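Local coordinates for protein ParA (Salmonella enterica subsp. enterica serovar Newport str. SL317, PDB 3EZF) that probably couples ATP and ADP binding by a P-loop ATPase domain to DNA binding by a winged helix-turn-helix domain, in plasmid partition and transcriptional regulation, at residues Gln90-Ile95 / Asp141-Asp146; Ala135-Gln140 / Thr198-Val203; Phe44-Val49 / Glu83-Thr88; Val130-Ala135 / Arg386-Val391. All blocks are in the same frame, centred on the assembly; numbering follows the deposited sequence.

Contact 1: Gln90-Ile95 / Asp141-Asp146; sequences QNVIDI and DLLRHD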
# COMPACT_ATOMS: atom_id res chain seq x y z
N GLN A 90 -26.81 -17.08 15.50
CA GLN A 90 -28.22 -16.83 15.15
C GLN A 90 -29.15 -17.31 16.23
O GLN A 90 -30.15 -16.66 16.51
CB GLN A 90 -28.61 -17.51 13.83
CG GLN A 90 -28.83 -16.55 12.66
CD GLN A 90 -29.87 -15.48 12.93
OE1 GLN A 90 -29.70 -14.33 12.53
NE2 GLN A 90 -30.94 -15.84 13.60
N ASN A 91 -28.84 -18.47 16.80
CA ASN A 91 -29.63 -19.02 17.89
C ASN A 91 -29.72 -17.99 19.02
O ASN A 91 -30.81 -17.67 19.51
CB ASN A 91 -28.99 -20.32 18.40
CG ASN A 91 -28.99 -21.42 17.35
OD1 ASN A 91 -28.46 -22.52 17.58
ND2 ASN A 91 -29.57 -21.14 16.20
N VAL A 92 -28.55 -17.46 19.42
CA VAL A 92 -28.45 -16.45 20.45
C VAL A 92 -29.27 -15.21 20.08
O VAL A 92 -30.00 -14.66 20.92
CB VAL A 92 -26.98 -16.02 20.67
CG1 VAL A 92 -26.90 -14.88 21.71
CG2 VAL A 92 -26.16 -17.21 21.14
N ILE A 93 -29.14 -14.75 18.84
CA ILE A 93 -29.88 -13.59 18.37
C ILE A 93 -31.37 -13.88 18.40
O ILE A 93 -32.17 -13.01 18.72
CB ILE A 93 -29.49 -13.23 16.94
CG1 ILE A 93 -28.05 -12.72 16.94
CG2 ILE A 93 -30.47 -12.20 16.37
CD1 ILE A 93 -27.47 -12.54 15.56
N ASP A 94 -31.74 -15.11 18.06
CA ASP A 94 -33.14 -15.47 18.08
C ASP A 94 -33.70 -15.57 19.50
O ASP A 94 -34.90 -15.37 19.72
CB ASP A 94 -33.37 -16.77 17.31
CG ASP A 94 -33.27 -16.58 15.80
OD1 ASP A 94 -33.63 -15.49 15.29
OD2 ASP A 94 -32.86 -17.53 15.11
N ILE A 95 -32.85 -15.89 20.47
CA ILE A 95 -33.29 -15.98 21.86
C ILE A 95 -33.52 -14.56 22.34
O ILE A 95 -34.47 -14.31 23.08
CB ILE A 95 -32.23 -16.64 22.77
CG1 ILE A 95 -32.31 -18.17 22.66
CG2 ILE A 95 -32.43 -16.20 24.22
CD1 ILE A 95 -31.25 -18.89 23.42
N ASP A 141 -21.29 -8.78 24.01
CA ASP A 141 -22.41 -7.94 24.40
C ASP A 141 -22.97 -7.11 23.29
O ASP A 141 -23.53 -6.04 23.55
CB ASP A 141 -22.03 -6.99 25.54
CG ASP A 141 -20.66 -7.24 26.07
OD1 ASP A 141 -20.37 -8.42 26.40
OD2 ASP A 141 -19.89 -6.26 26.18
N LEU A 142 -22.81 -7.56 22.05
CA LEU A 142 -23.33 -6.79 20.93
C LEU A 142 -24.24 -7.64 20.08
O LEU A 142 -24.94 -7.11 19.24
CB LEU A 142 -22.19 -6.24 20.08
CG LEU A 142 -21.68 -4.80 20.31
CD1 LEU A 142 -21.46 -4.51 21.78
CD2 LEU A 142 -20.38 -4.61 19.54
N LEU A 143 -24.22 -8.95 20.32
CA LEU A 143 -25.07 -9.89 19.58
C LEU A 143 -26.55 -9.51 19.67
O LEU A 143 -27.32 -9.73 18.74
CB LEU A 143 -24.89 -11.32 20.10
CG LEU A 143 -23.53 -12.03 19.98
CD1 LEU A 143 -23.66 -13.45 20.52
CD2 LEU A 143 -23.07 -12.09 18.55
N ARG A 144 -26.94 -8.95 20.80
CA ARG A 144 -28.32 -8.51 21.01
C ARG A 144 -28.72 -7.45 20.00
O ARG A 144 -29.90 -7.08 19.92
CB ARG A 144 -28.45 -7.92 22.40
CG ARG A 144 -27.35 -6.91 22.70
CD ARG A 144 -27.73 -6.01 23.85
NE ARG A 144 -28.92 -5.24 23.52
CZ ARG A 144 -29.42 -4.30 24.30
NH1 ARG A 144 -28.82 -4.03 25.46
NH2 ARG A 144 -30.51 -3.63 23.92
N HIS A 145 -27.75 -6.92 19.27
CA HIS A 145 -28.02 -5.88 18.28
C HIS A 145 -28.30 -6.44 16.89
O HIS A 145 -28.86 -5.75 16.06
CB HIS A 145 -26.85 -4.90 18.18
CG HIS A 145 -26.56 -4.16 19.45
ND1 HIS A 145 -27.50 -3.39 20.09
CD2 HIS A 145 -25.43 -4.09 20.21
CE1 HIS A 145 -26.97 -2.86 21.19
NE2 HIS A 145 -25.72 -3.27 21.27
N ASP A 146 -27.92 -7.69 16.65
CA ASP A 146 -28.15 -8.31 15.34
C ASP A 146 -27.64 -7.31 14.30
O ASP A 146 -28.31 -7.02 13.33
CB ASP A 146 -29.64 -8.55 15.12
CG ASP A 146 -29.92 -9.61 14.05
OD1 ASP A 146 -28.99 -9.97 13.31
OD2 ASP A 146 -31.08 -10.07 13.95
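I93 lies over one face of the D146 carboxylate, with both of its branches on the same side of that plane. I93 CG2 sits almost above D146 CG, 3.5 Å away, and is 3.3 Å from D146 OD2; I93 CD1 reaches across to D146 OD1 at 3.7 Å. The two side chains cross at about a right angle. D146 CG is anti to its backbone N (chi1 -159°), which sets the carboxylate carbon against I93; OD2 forms a salt bridge with K103 and OD1 with R137, so the charge of the buried carboxylate is probably offset by two basic side chains while the methyls of I93 shield one face. The other flat group, the H145 ring, has R144 CG over the centre of one face, 4.1 Å above the plane, and L142 CB at its edge; it also stacks with F392. The contact ties helix 89-98, which belongs to the winged helix-turn-helix region, to the turn between helix 129-138 and strand 149-153 of the P-loop ATPase fold, and no hydrogen bond spans the two segments. Beside I93, V92 adds an apolar touch: its CG1, anti to the backbone N (chi1 176°), meets L143 CD1 at 3.7 Å, these side chains again crossing near a right angle. I93 CG1 approaches the carbonyl of L143, 3.6 Å from L143 O, and the same oxygen accepts D146 N within the short 3-10 turn. L143 packs against I89 as well. On the exposed flank, Q90 NE2 makes a weak hydrogen bond to D94 OD2, an oxygen also bonded to the hydroxyl of Y72.

Contact 2: Ala135-Gln140 / Thr198-Val203; sequences ALRVHQ and TIVPGV. Unlike the reference sequence in segment 198-203: V200 (reference Ile). With SO4 (sulfate ion), chain G.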
# COMPACT_ATOMS: atom_id res chain seq x y z
N ALA A 135 -15.73 -8.11 14.09
CA ALA A 135 -15.71 -8.00 15.55
C ALA A 135 -17.06 -7.48 16.05
O ALA A 135 -17.76 -8.16 16.81
CB ALA A 135 -14.59 -7.05 16.00
N LEU A 136 -17.41 -6.27 15.62
CA LEU A 136 -18.68 -5.66 16.01
C LEU A 136 -19.83 -6.66 15.89
O LEU A 136 -20.71 -6.72 16.75
CB LEU A 136 -18.94 -4.42 15.12
CG LEU A 136 -18.01 -3.22 15.35
CD1 LEU A 136 -18.24 -2.12 14.31
CD2 LEU A 136 -18.27 -2.68 16.74
N ARG A 137 -19.80 -7.47 14.84
CA ARG A 137 -20.85 -8.45 14.57
C ARG A 137 -20.98 -9.56 15.59
O ARG A 137 -22.06 -9.76 16.16
CB ARG A 137 -20.64 -9.07 13.18
CG ARG A 137 -21.92 -9.32 12.42
CD ARG A 137 -22.69 -10.52 12.94
NE ARG A 137 -24.14 -10.36 12.75
CZ ARG A 137 -24.97 -11.34 12.44
NH1 ARG A 137 -24.51 -12.57 12.25
NH2 ARG A 137 -26.26 -11.10 12.35
N VAL A 138 -19.90 -10.28 15.83
CA VAL A 138 -19.95 -11.40 16.74
C VAL A 138 -19.63 -11.06 18.17
O VAL A 138 -19.53 -11.95 19.01
CB VAL A 138 -18.97 -12.50 16.29
CG1 VAL A 138 -19.16 -12.78 14.81
CG2 VAL A 138 -17.54 -12.07 16.57
N HIS A 139 -19.46 -9.78 18.48
CA HIS A 139 -19.12 -9.40 19.84
C HIS A 139 -20.03 -10.04 20.88
O HIS A 139 -21.18 -10.37 20.61
CB HIS A 139 -19.18 -7.88 20.02
CG HIS A 139 -18.58 -7.41 21.31
ND1 HIS A 139 -17.23 -7.19 21.48
CD2 HIS A 139 -19.16 -7.12 22.51
CE1 HIS A 139 -17.01 -6.77 22.71
NE2 HIS A 139 -18.16 -6.72 23.35
N GLN A 140 -19.48 -10.20 22.08
CA GLN A 140 -20.19 -10.79 23.21
C GLN A 140 -21.46 -10.02 23.56
O GLN A 140 -22.57 -10.54 23.41
CB GLN A 140 -19.27 -10.79 24.45
CG GLN A 140 -18.09 -11.74 24.36
CD GLN A 140 -18.48 -13.16 24.74
OE1 GLN A 140 -19.40 -13.73 24.17
NE2 GLN A 140 -17.77 -13.72 25.71
N THR A 198 -19.35 -12.87 3.36
CA THR A 198 -18.02 -13.21 3.84
C THR A 198 -18.06 -14.41 4.79
O THR A 198 -19.04 -15.16 4.80
CB THR A 198 -17.36 -12.00 4.56
OG1 THR A 198 -16.00 -12.32 4.86
CG2 THR A 198 -18.08 -11.68 5.84
N ILE A 199 -17.00 -14.60 5.57
CA ILE A 199 -16.94 -15.72 6.52
C ILE A 199 -17.86 -15.48 7.71
O ILE A 199 -18.09 -16.38 8.51
CB ILE A 199 -15.52 -15.91 7.05
CG1 ILE A 199 -15.04 -14.61 7.73
CG2 ILE A 199 -14.60 -16.32 5.93
CD1 ILE A 199 -13.71 -14.74 8.50
N VAL A 200 -18.35 -14.26 7.84
CA VAL A 200 -19.24 -13.88 8.93
C VAL A 200 -20.56 -13.41 8.32
O VAL A 200 -20.66 -12.26 7.87
CB VAL A 200 -18.65 -12.72 9.75
CG1 VAL A 200 -19.65 -12.23 10.78
CG2 VAL A 200 -17.36 -13.17 10.41
N PRO A 201 -21.58 -14.28 8.30
CA PRO A 201 -22.90 -13.96 7.74
C PRO A 201 -23.46 -12.54 7.93
O PRO A 201 -24.05 -11.98 6.99
CB PRO A 201 -23.81 -15.04 8.34
CG PRO A 201 -23.06 -15.49 9.57
CD PRO A 201 -21.64 -15.53 9.08
N GLY A 202 -23.29 -11.93 9.09
CA GLY A 202 -23.84 -10.59 9.22
C GLY A 202 -23.13 -9.47 8.47
O GLY A 202 -23.74 -8.45 8.19
N VAL A 203 -21.85 -9.67 8.16
CA VAL A 203 -20.99 -8.68 7.49
C VAL A 203 -20.78 -8.90 5.99
O VAL A 203 -20.12 -9.86 5.61
CB VAL A 203 -19.59 -8.67 8.15
CG1 VAL A 203 -18.66 -7.71 7.43
CG2 VAL A 203 -19.70 -8.28 9.64
S SO4 G . -27.84 -11.82 8.78
O1 SO4 G . -29.02 -12.58 8.33
O2 SO4 G . -28.27 -10.52 9.34
O3 SO4 G . -26.94 -11.59 7.64
O4 SO4 G . -27.13 -12.59 9.81
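The apolar part of this contact is carried by the stem of R137, which lies against V203 and V200 side by side. R137 CB and CG both lie 3.7 Å from V203 CG2, and R137 CG is 4.0 Å from V200 CG1; the arginine slides past each valine in the opposite direction. V138 CG1 meets the same V200 methyl at 4.1 Å. Flat-group packing follows further out. G202 CA sits over the centre of one guanidinium face, 3.5 Å from R137 CZ, in a type I turn from V200 to V203 closed by V203 N to V200 O (2.9 Å). Helix 129-138, to which R137 belongs, is the connecting helix of a right-handed beta-alpha-beta crossover between strands 112-116 and 149-153, as is usual in the P-loop NTPase fold, and the turn leads into edge strand 203-206. Polar and ionic interactions hold the guanidinium from outside the turn: R137 NE donates to the carbonyl of L147, and NH2 forms a salt bridge with D146. NH2 also makes a weak, bent bond to sulfate O4 (3.1 Å, 121° at the hydrogen), the anion probably coming from the crystallisation liquor.

Contact 3: Phe44-Val49 / Glu83-Thr88; sequences FTRNAV and EQYALT. With SO4 (sulfate ion), chain F.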
# COMPACT_ATOMS: atom_id res chain seq x y z
N PHE A 44 -22.01 -21.41 21.31
CA PHE A 44 -21.87 -21.10 22.72
C PHE A 44 -22.52 -22.22 23.54
O PHE A 44 -23.36 -22.97 23.04
CB PHE A 44 -22.53 -19.76 23.06
CG PHE A 44 -21.91 -18.59 22.36
CD1 PHE A 44 -22.18 -18.33 21.02
CD2 PHE A 44 -21.07 -17.72 23.04
CE1 PHE A 44 -21.62 -17.22 20.37
CE2 PHE A 44 -20.51 -16.61 22.41
CZ PHE A 44 -20.78 -16.36 21.07
N THR A 45 -22.11 -22.34 24.79
CA THR A 45 -22.70 -23.33 25.68
C THR A 45 -23.78 -22.54 26.37
O THR A 45 -23.70 -21.31 26.43
CB THR A 45 -21.70 -23.77 26.75
OG1 THR A 45 -20.70 -24.61 26.18
CG2 THR A 45 -22.42 -24.51 27.85
N ARG A 46 -24.80 -23.22 26.89
CA ARG A 46 -25.86 -22.50 27.59
C ARG A 46 -25.29 -21.53 28.60
O ARG A 46 -25.62 -20.35 28.59
CB ARG A 46 -26.76 -23.46 28.31
CG ARG A 46 -27.51 -24.23 27.33
CD ARG A 46 -27.58 -25.55 27.82
NE ARG A 46 -28.90 -25.86 28.36
CZ ARG A 46 -29.18 -27.02 28.92
NH1 ARG A 46 -28.18 -27.89 28.96
NH2 ARG A 46 -30.40 -27.32 29.42
N ASN A 47 -24.42 -22.04 29.46
CA ASN A 47 -23.81 -21.23 30.49
C ASN A 47 -23.15 -20.02 29.89
O ASN A 47 -23.08 -18.97 30.52
CB ASN A 47 -22.79 -22.06 31.26
CG ASN A 47 -23.39 -23.33 31.84
OD1 ASN A 47 -24.48 -23.32 32.42
ND2 ASN A 47 -22.68 -24.44 31.68
N ALA A 48 -22.65 -20.17 28.68
CA ALA A 48 -22.01 -19.06 28.00
C ALA A 48 -23.08 -18.02 27.64
O ALA A 48 -22.92 -16.84 27.95
CB ALA A 48 -21.30 -19.54 26.76
N VAL A 49 -24.16 -18.46 27.00
CA VAL A 49 -25.24 -17.54 26.62
C VAL A 49 -25.82 -16.84 27.85
O VAL A 49 -26.24 -15.69 27.78
CB VAL A 49 -26.39 -18.27 25.87
CG1 VAL A 49 -27.36 -17.25 25.29
CG2 VAL A 49 -25.82 -19.15 24.78
N GLU A 83 -25.88 -35.92 23.90
CA GLU A 83 -26.20 -34.72 22.99
C GLU A 83 -25.77 -33.50 23.83
O GLU A 83 -25.91 -33.55 25.05
CB GLU A 83 -27.71 -34.45 22.65
CG GLU A 83 -28.01 -33.72 21.32
CD GLU A 83 -27.57 -34.55 20.16
OE1 GLU A 83 -28.12 -35.66 19.96
OE2 GLU A 83 -26.64 -34.12 19.46
N GLN A 84 -25.34 -32.39 23.22
CA GLN A 84 -24.89 -31.18 23.93
C GLN A 84 -25.89 -30.02 23.83
O GLN A 84 -27.03 -30.13 24.28
CB GLN A 84 -23.57 -30.72 23.31
CG GLN A 84 -22.36 -31.27 23.99
CD GLN A 84 -22.21 -30.69 25.37
OE1 GLN A 84 -22.76 -29.64 25.66
NE2 GLN A 84 -21.45 -31.37 26.23
N TYR A 85 -25.44 -28.91 23.24
CA TYR A 85 -26.24 -27.70 23.05
C TYR A 85 -25.22 -26.63 22.74
O TYR A 85 -24.62 -26.06 23.65
CB TYR A 85 -26.99 -27.31 24.33
CG TYR A 85 -28.50 -27.36 24.20
CD1 TYR A 85 -29.28 -27.94 25.19
CD2 TYR A 85 -29.14 -26.86 23.06
CE1 TYR A 85 -30.66 -28.03 25.06
CE2 TYR A 85 -30.51 -26.94 22.92
CZ TYR A 85 -31.27 -27.54 23.93
OH TYR A 85 -32.64 -27.69 23.80
N ALA A 86 -25.01 -26.38 21.46
CA ALA A 86 -24.06 -25.38 21.02
C ALA A 86 -24.80 -24.43 20.13
O ALA A 86 -24.83 -24.62 18.92
CB ALA A 86 -22.94 -26.05 20.25
N LEU A 87 -25.39 -23.41 20.73
CA LEU A 87 -26.17 -22.42 19.99
C LEU A 87 -25.25 -21.57 19.14
O LEU A 87 -24.13 -21.27 19.55
CB LEU A 87 -26.96 -21.51 20.94
CG LEU A 87 -27.54 -21.99 22.27
CD1 LEU A 87 -28.48 -20.92 22.77
CD2 LEU A 87 -28.28 -23.31 22.11
N THR A 88 -25.73 -21.19 17.96
CA THR A 88 -24.97 -20.36 17.03
C THR A 88 -25.29 -18.89 17.23
O THR A 88 -26.24 -18.53 17.92
CB THR A 88 -25.33 -20.67 15.60
OG1 THR A 88 -26.71 -20.33 15.38
CG2 THR A 88 -25.09 -22.14 15.31
S SO4 F . -19.92 -25.37 30.28
O1 SO4 F . -21.23 -25.88 29.84
O2 SO4 F . -20.10 -24.39 31.36
O3 SO4 F . -19.22 -24.73 29.15
O4 SO4 F . -19.11 -26.50 30.77
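A two-stranded antiparallel bridge of the winged helix-turn-helix domain joins F44, just ahead of helix 46-50, to L87, just ahead of helix 89-98. In this fold such a short strand pairs with the base of the wing, and residues 83-88 are consistent with the returning arm. F44 and L87 form a hydrogen-bonded pair: F44 N donates to L87 O (2.8 Å, 153° at the hydrogen), while the return bond from L87 N to F44 O is weak at 3.1 Å. F44 O also receives a CA-H...O contact from A86 CA at 3.2 Å. The F44 and L87 side chains lie on the same face of the bridge. There the F44 ring turns its edge to L87 O, in plane and nearest at CD1, and packs onto I89 and V92. L87 CD1 meets V49 CG2 at 3.8 Å, the two side chains crossing near a right angle; I64 and I95 extend this core, so the bridge is pinned to helices 57-69 and 89-98. Further out, R46 and Y85 meet obliquely, their guanidinium and ring planes 46° apart. Y85 CD1 lies over one guanidinium face, offset toward its rim and 3.8 Å from R46 NE; the chain of R46, kinked at chi2 and chi3 yet still reaching outward, brings its guanidinium there. Y85 OH is hydrogen-bonded to E68, which would help fix the ring. At the start of helix 46-50 a sulfate, probably from the crystallisation liquor, is bound through N47 ND2, which donates to sulfate O2 at 2.6 Å.

Contact 4: Val130-Ala135 / Arg386-Val391; sequences VTLAHA and RFTKAV. With SO4 (sulfate ion), chain E.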
# COMPACT_ATOMS: atom_id res chain seq x y z
N VAL A 130 -12.63 -4.80 7.57
CA VAL A 130 -13.57 -5.91 7.68
C VAL A 130 -13.42 -6.60 9.03
O VAL A 130 -14.37 -7.20 9.55
CB VAL A 130 -13.35 -6.94 6.55
CG1 VAL A 130 -14.38 -8.03 6.65
CG2 VAL A 130 -13.45 -6.27 5.20
N THR A 131 -12.24 -6.48 9.60
CA THR A 131 -11.97 -7.09 10.89
C THR A 131 -12.80 -6.40 11.96
O THR A 131 -13.29 -7.04 12.88
CB THR A 131 -10.47 -7.02 11.24
OG1 THR A 131 -9.72 -7.81 10.30
CG2 THR A 131 -10.22 -7.55 12.65
N LEU A 132 -12.96 -5.09 11.83
CA LEU A 132 -13.77 -4.37 12.80
C LEU A 132 -15.22 -4.79 12.57
O LEU A 132 -15.97 -5.08 13.50
CB LEU A 132 -13.64 -2.87 12.60
CG LEU A 132 -13.56 -2.03 13.87
CD1 LEU A 132 -13.82 -0.58 13.52
CD2 LEU A 132 -14.56 -2.54 14.90
N ALA A 133 -15.62 -4.82 11.30
CA ALA A 133 -16.97 -5.22 10.97
C ALA A 133 -17.25 -6.61 11.55
O ALA A 133 -18.31 -6.84 12.14
CB ALA A 133 -17.15 -5.23 9.47
N HIS A 134 -16.31 -7.52 11.39
CA HIS A 134 -16.46 -8.87 11.91
C HIS A 134 -16.57 -8.90 13.42
O HIS A 134 -17.40 -9.62 13.96
CB HIS A 134 -15.31 -9.76 11.45
CG HIS A 134 -15.49 -10.27 10.05
ND1 HIS A 134 -14.51 -10.99 9.38
CD2 HIS A 134 -16.54 -10.19 9.21
CE1 HIS A 134 -14.96 -11.32 8.19
NE2 HIS A 134 -16.19 -10.85 8.05
N ALA A 135 -15.73 -8.11 14.09
CA ALA A 135 -15.71 -8.00 15.55
C ALA A 135 -17.06 -7.48 16.05
O ALA A 135 -17.76 -8.16 16.81
CB ALA A 135 -14.59 -7.05 16.00
N ARG A 386 -12.38 -5.31 23.84
CA ARG A 386 -12.66 -4.05 24.52
C ARG A 386 -12.53 -2.86 23.58
O ARG A 386 -13.15 -1.81 23.80
CB ARG A 386 -11.74 -3.88 25.73
CG ARG A 386 -10.32 -4.35 25.48
CD ARG A 386 -9.67 -4.78 26.78
NE ARG A 386 -10.50 -5.75 27.48
CZ ARG A 386 -10.18 -6.31 28.65
NH1 ARG A 386 -9.04 -6.00 29.25
NH2 ARG A 386 -11.01 -7.17 29.22
N PHE A 387 -11.71 -3.02 22.54
CA PHE A 387 -11.53 -1.96 21.57
C PHE A 387 -12.81 -1.80 20.75
O PHE A 387 -13.29 -0.69 20.55
CB PHE A 387 -10.39 -2.28 20.62
CG PHE A 387 -10.33 -1.37 19.44
CD1 PHE A 387 -9.91 -0.05 19.59
CD2 PHE A 387 -10.75 -1.80 18.19
CE1 PHE A 387 -9.92 0.82 18.51
CE2 PHE A 387 -10.76 -0.94 17.10
CZ PHE A 387 -10.35 0.38 17.26
N THR A 388 -13.33 -2.93 20.28
CA THR A 388 -14.56 -2.95 19.51
C THR A 388 -15.66 -2.27 20.34
O THR A 388 -16.26 -1.28 19.91
CB THR A 388 -14.98 -4.39 19.19
OG1 THR A 388 -13.90 -5.05 18.52
CG2 THR A 388 -16.20 -4.41 18.30
N LYS A 389 -15.90 -2.81 21.53
CA LYS A 389 -16.91 -2.25 22.43
C LYS A 389 -16.72 -0.74 22.52
O LYS A 389 -17.69 0.02 22.50
CB LYS A 389 -16.76 -2.88 23.82
CG LYS A 389 -17.76 -2.37 24.86
CD LYS A 389 -19.13 -3.04 24.72
CE LYS A 389 -20.17 -2.37 25.59
NZ LYS A 389 -19.79 -2.36 27.03
N ALA A 390 -15.46 -0.31 22.61
CA ALA A 390 -15.11 1.11 22.71
C ALA A 390 -15.60 1.90 21.50
O ALA A 390 -16.23 2.95 21.63
CB ALA A 390 -13.60 1.24 22.84
N VAL A 391 -15.31 1.38 20.32
CA VAL A 391 -15.73 2.02 19.08
C VAL A 391 -17.25 2.03 19.02
O VAL A 391 -17.86 3.04 18.70
CB VAL A 391 -15.16 1.26 17.86
CG1 VAL A 391 -15.40 2.04 16.60
CG2 VAL A 391 -13.68 1.01 18.05
S SO4 E . -23.37 -1.29 27.42
O1 SO4 E . -24.82 -1.43 27.63
O2 SO4 E . -22.88 -0.12 28.18
O3 SO4 E . -23.10 -1.07 25.99
O4 SO4 E . -22.68 -2.51 27.87
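L132 reaches from helix 130-135 across to helix 386-391, its CB staying back while the branched end makes the touch. The first torsion (chi1 -140°) carries CG toward the aromatic side chain of F387, where it meets CE2 obliquely at 4.4 Å. From CG the two methyls part: L132 CD2 goes to the methyl of T388, 4.2 Å from CG2, and L132 CD1 to V391 CG1 at 4.3 Å. One leucine tip thus touches residues from successive turns of the partner helix. The F387 ring is flanked within its own helix, V391 CG2 lying over one face and offset toward the rim, and it meets F316 edge-to-face. One turn beyond L132, A135 brings the backbones nearer: its CB is 3.3 Å from T388 OG1 and 3.9 Å from T388 CG2. The two short axes approach to 10.2 Å and cross at -88°, nearly perpendicular, which keeps the shared surface small. Helix 130-135 follows the P-loop region of the ATPase fold and packs its other side, through A133, on the parallel sheet; helix 378-400 lies over its outer side. Beyond the interface K389 NZ bonds a sulfate O4 at 3.0 Å, the ion probably coming from the crystallisation liquor. T388 OG1 makes a weak hydrogen bond to A384 O in its own helix, so the hydroxyl can face the A135 methyl with its proton engaged there. With no hydrogen bond between the two segments, the helices are held here by methyl, aromatic and branched-chain packing, whose fit depends on shape more than on direction.

How the contacts relate
Contacts 1, 2 and 4 all centre on helix 129-138 and the turn that follows it. R137 joins the first two through its salt bridge, R137 NH2 to D146 OD1 at 3.1 Å, and a sulfate lies about 4 Å from the D146 side chain. Contacts 2 and 4 share A135, with centres 10 Å apart, on different sides of the helix that follows the P-loop region. Contact 3 lies further out, in the winged helix-turn-helix domain; it reaches contact 1 through F44 CZ, 4.1 Å from L143 CD1, but stays about 10 Å from contact 4 at the nearest atoms. Contact 1 thus bridges the DNA-binding part and the ATPase fold.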